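Local atomic coordinates of TRAP dicarboxylate transporter, DctP subunit (Ochrobactrum anthropi, PDB entry 4P47), a protein that probably binds a small organic solute, such as a dicarboxylate, in the periplasm and hands it to a TRAP-type membrane transporter. Residues F112-G117 and A329-V334. Sequence-based numbering, arbitrary orientation.
Sequences FLFNSG and AELKKV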
ATOM      1  N   PHE A 112       6.292  -4.764  -9.330  1.00  8.14           N
ATOM      2  CA  PHE A 112       6.895  -6.059  -9.037  1.00  9.05           C
ATOM      3  C   PHE A 112       8.079  -5.992  -8.066  1.00  9.49           C
ATOM      4  O   PHE A 112       9.020  -6.790  -8.157  1.00 12.77           O
ATOM      5  CB  PHE A 112       7.312  -6.772 -10.340  1.00 10.70           C
ATOM      6  CG  PHE A 112       6.186  -6.948 -11.324  1.00  8.92           C
ATOM      7  CD1 PHE A 112       5.146  -7.837 -11.074  1.00  7.34           C
ATOM      8  CD2 PHE A 112       6.153  -6.223 -12.504  1.00 10.06           C
ATOM      9  CE1 PHE A 112       4.120  -7.996 -11.978  1.00  8.80           C
ATOM     10  CE2 PHE A 112       5.122  -6.395 -13.415  1.00  9.58           C
ATOM     11  CZ  PHE A 112       4.095  -7.283 -13.139  1.00  9.20           C
ATOM     12  N   LEU A 113       8.029  -5.082  -7.097  1.00 11.01           N
ATOM     13  CA  LEU A 113       9.111  -4.980  -6.103  1.00 10.43           C
ATOM     14  C   LEU A 113       9.172  -6.222  -5.212  1.00 13.19           C
ATOM     15  O   LEU A 113      10.246  -6.789  -5.013  1.00 12.34           O
ATOM     16  CB  LEU A 113       8.933  -3.746  -5.203  1.00 13.09           C
ATOM     17  CG  LEU A 113       8.884  -2.400  -5.932  1.00 14.21           C
ATOM     18  CD1 LEU A 113       8.741  -1.254  -4.937  1.00 16.74           C
ATOM     19  CD2 LEU A 113      10.113  -2.161  -6.811  1.00 16.15           C
ATOM     20  N   PHE A 114       8.028  -6.627  -4.651  1.00 12.77           N
ATOM     21  CA  PHE A 114       7.998  -7.659  -3.626  1.00 14.08           C
ATOM     22  C   PHE A 114       7.103  -8.813  -4.016  1.00 13.76           C
ATOM     23  O   PHE A 114       6.055  -8.606  -4.648  1.00 13.14           O
ATOM     24  CB  PHE A 114       7.486  -7.077  -2.296  1.00 11.99           C
ATOM     25  CG  PHE A 114       8.075  -5.756  -1.940  1.00 10.17           C
ATOM     26  CD1 PHE A 114       9.443  -5.612  -1.774  1.00 12.15           C
ATOM     27  CD2 PHE A 114       7.259  -4.654  -1.719  1.00 13.07           C
ATOM     28  CE1 PHE A 114       9.983  -4.390  -1.447  1.00 12.55           C
ATOM     29  CE2 PHE A 114       7.793  -3.434  -1.379  1.00 12.76           C
ATOM     30  CZ  PHE A 114       9.169  -3.301  -1.241  1.00 14.13           C
ATOM     31  N   ASN A 115       7.481 -10.019  -3.597  1.00 17.07           N
ATOM     32  CA  ASN A 115       6.673 -11.205  -3.853  1.00 19.53           C
ATOM     33  C   ASN A 115       5.898 -11.676  -2.613  1.00 15.27           C
ATOM     34  O   ASN A 115       5.044 -12.557  -2.701  1.00 17.81           O
ATOM     35  CB  ASN A 115       7.557 -12.329  -4.419  1.00 28.57           C
ATOM     36  CG  ASN A 115       8.205 -11.954  -5.764  1.00 39.66           C
ATOM     37  OD1 ASN A 115       8.290 -10.774  -6.124  1.00 42.58           O
ATOM     38  ND2 ASN A 115       8.667 -12.962  -6.506  1.00 34.46           N
ATOM     39  N   SER A 116       6.188 -11.063  -1.463  1.00 13.52           N
ATOM     40  CA  SER A 116       5.546 -11.408  -0.208  1.00 11.72           C
ATOM     41  C   SER A 116       5.607 -10.251   0.781  1.00 10.25           C
ATOM     42  O   SER A 116       6.453  -9.353   0.667  1.00 12.00           O
ATOM     43  CB  SER A 116       6.241 -12.610   0.439  1.00 14.17           C
ATOM     44  OG  SER A 116       7.533 -12.259   0.897  1.00 15.85           O
ATOM     45  N   GLY A 117       4.734 -10.319   1.771  1.00 11.02           N
ATOM     46  CA  GLY A 117       4.718  -9.346   2.856  1.00 11.08           C
ATOM     47  C   GLY A 117       6.032  -9.293   3.613  1.00 10.43           C
ATOM     48  O   GLY A 117       6.492  -8.225   4.000  1.00 11.26           O
ATOM     49  N   ALA A 329      19.396  -2.521  -4.967  1.00 17.55           N
ATOM     50  CA  ALA A 329      20.300  -3.332  -4.145  1.00 20.87           C
ATOM     51  C   ALA A 329      19.558  -4.136  -3.068  1.00 19.46           C
ATOM     52  O   ALA A 329      19.801  -5.342  -2.875  1.00 19.76           O
ATOM     53  CB  ALA A 329      21.363  -2.434  -3.506  1.00 23.97           C
ATOM     54  N   GLU A 330      18.654  -3.476  -2.354  1.00 17.70           N
ATOM     55  CA  GLU A 330      17.850  -4.155  -1.338  1.00 16.50           C
ATOM     56  C   GLU A 330      17.030  -5.293  -1.974  1.00 22.29           C
ATOM     57  O   GLU A 330      16.905  -6.363  -1.382  1.00 19.90           O
ATOM     58  CB  GLU A 330      16.949  -3.159  -0.602  1.00 20.17           C
ATOM     59  CG  GLU A 330      17.699  -2.071   0.198  1.00 17.06           C
ATOM     60  CD  GLU A 330      18.402  -2.592   1.437  1.00 38.30           C
ATOM     61  OE1 GLU A 330      18.111  -3.737   1.845  1.00 47.86           O
ATOM     62  OE2 GLU A 330      19.244  -1.848   2.004  1.00 31.14           O
ATOM     63  N   LEU A 331      16.490  -5.076  -3.174  1.00 16.24           N
ATOM     64  CA  LEU A 331      15.704  -6.104  -3.860  1.00 14.73           C
ATOM     65  C   LEU A 331      16.548  -7.295  -4.320  1.00 23.14           C
ATOM     66  O   LEU A 331      16.098  -8.436  -4.222  1.00 18.75           O
ATOM     67  CB  LEU A 331      14.944  -5.499  -5.047  1.00 15.75           C
ATOM     68  CG  LEU A 331      13.927  -4.428  -4.631  1.00 15.24           C
ATOM     69  CD1 LEU A 331      13.340  -3.766  -5.858  1.00 17.39           C
ATOM     70  CD2 LEU A 331      12.840  -5.021  -3.761  1.00 19.40           C
ATOM     71  N   LYS A 332      17.755  -7.049  -4.822  1.00 20.47           N
ATOM     72  CA  LYS A 332      18.642  -8.160  -5.170  1.00 27.27           C
ATOM     73  C   LYS A 332      18.942  -9.013  -3.936  1.00 27.41           C
ATOM     74  O   LYS A 332      18.920 -10.251  -3.998  1.00 30.01           O
ATOM     75  CB  LYS A 332      19.940  -7.648  -5.799  1.00 29.74           C
ATOM     76  CG  LYS A 332      19.814  -7.274  -7.262  1.00 37.94           C
ATOM     77  CD  LYS A 332      21.161  -6.913  -7.873  1.00 47.82           C
ATOM     78  CE  LYS A 332      20.986  -6.214  -9.215  1.00 49.33           C
ATOM     79  NZ  LYS A 332      20.373  -4.855  -9.070  1.00 48.66           N
ATOM     80  N   LYS A 333      19.202  -8.353  -2.813  1.00 24.03           N
ATOM     81  CA  LYS A 333      19.461  -9.046  -1.558  1.00 27.64           C
ATOM     82  C   LYS A 333      18.279  -9.932  -1.141  1.00 30.19           C
ATOM     83  O   LYS A 333      18.445 -11.117  -0.843  1.00 27.60           O
ATOM     84  CB  LYS A 333      19.773  -8.035  -0.440  1.00 25.40           C
ATOM     85  CG  LYS A 333      20.018  -8.694   0.915  1.00 25.63           C
ATOM     86  CD  LYS A 333      20.059  -7.676   2.039  1.00 33.96           C
ATOM     87  CE  LYS A 333      18.672  -7.152   2.363  1.00 34.01           C
ATOM     88  NZ  LYS A 333      18.600  -6.642   3.759  1.00 41.77           N
ATOM     89  N   VAL A 334      17.079  -9.371  -1.113  1.00 21.65           N
ATOM     90  CA  VAL A 334      15.957 -10.134  -0.586  1.00 27.63           C
ATOM     91  C   VAL A 334      15.561 -11.249  -1.546  1.00 28.60           C
ATOM     92  O   VAL A 334      15.116 -12.315  -1.117  1.00 24.21           O
ATOM     93  CB  VAL A 334      14.739  -9.243  -0.234  1.00 32.68           C
ATOM     94  CG1 VAL A 334      15.141  -8.174   0.776  1.00 24.31           C
ATOM     95  CG2 VAL A 334      14.130  -8.622  -1.481  1.00 35.87           C
TER
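Phe114 presents its ring to Leu331 of helix 321-336. One face of that ring is covered from within its own loop: Leu113 CB sits 3.7 Å above the plane of the Phe114 ring, over its centre. The methyl that crosses from the helix, Leu331 CD2, reaches the ring obliquely, nearest to Phe114 CE1 at 3.7 Å, with Phe114 CD1 a little farther off at 4.0 Å. The side chains of Phe114 and Leu331 run at about a right angle to each other. With chi1 at -44°, the Phe114 ring carbon CG lies anti to the carbonyl carbon, and the far part of the ring swings in to meet Leu331, although its CB does not aim at the helix.

The two methyls of Leu331 divide the work. CD1 packs against the end of the other leucine, with Leu331 CD1 and Leu113 CD2 3.7 Å apart. CD2, besides touching the ring, approaches the loop backbone, where Leu331 CD2 is 3.4 Å from Leu113 O. That oxygen is not left to the methyl alone: Arg335, one turn further along the same helix, donates a hydrogen bond to it through NH2. The ring of Phe114 also packs on Glu119, Ala120 and Val123 of helix 117-125, and Ser116 stands at the N-cap of that helix, its OG accepting from Glu119 N.

Between the two segments no hydrogen bond or salt bridge forms. This buried contact is therefore van der Waals packing of one leucine against a leucine side chain, a phenylalanine ring and a backbone carbonyl oxygen, joining helix 321-336 to the loop that leads into helix 117-125, while Arg335 of the same helix adds a hydrogen bond to Leu113 O.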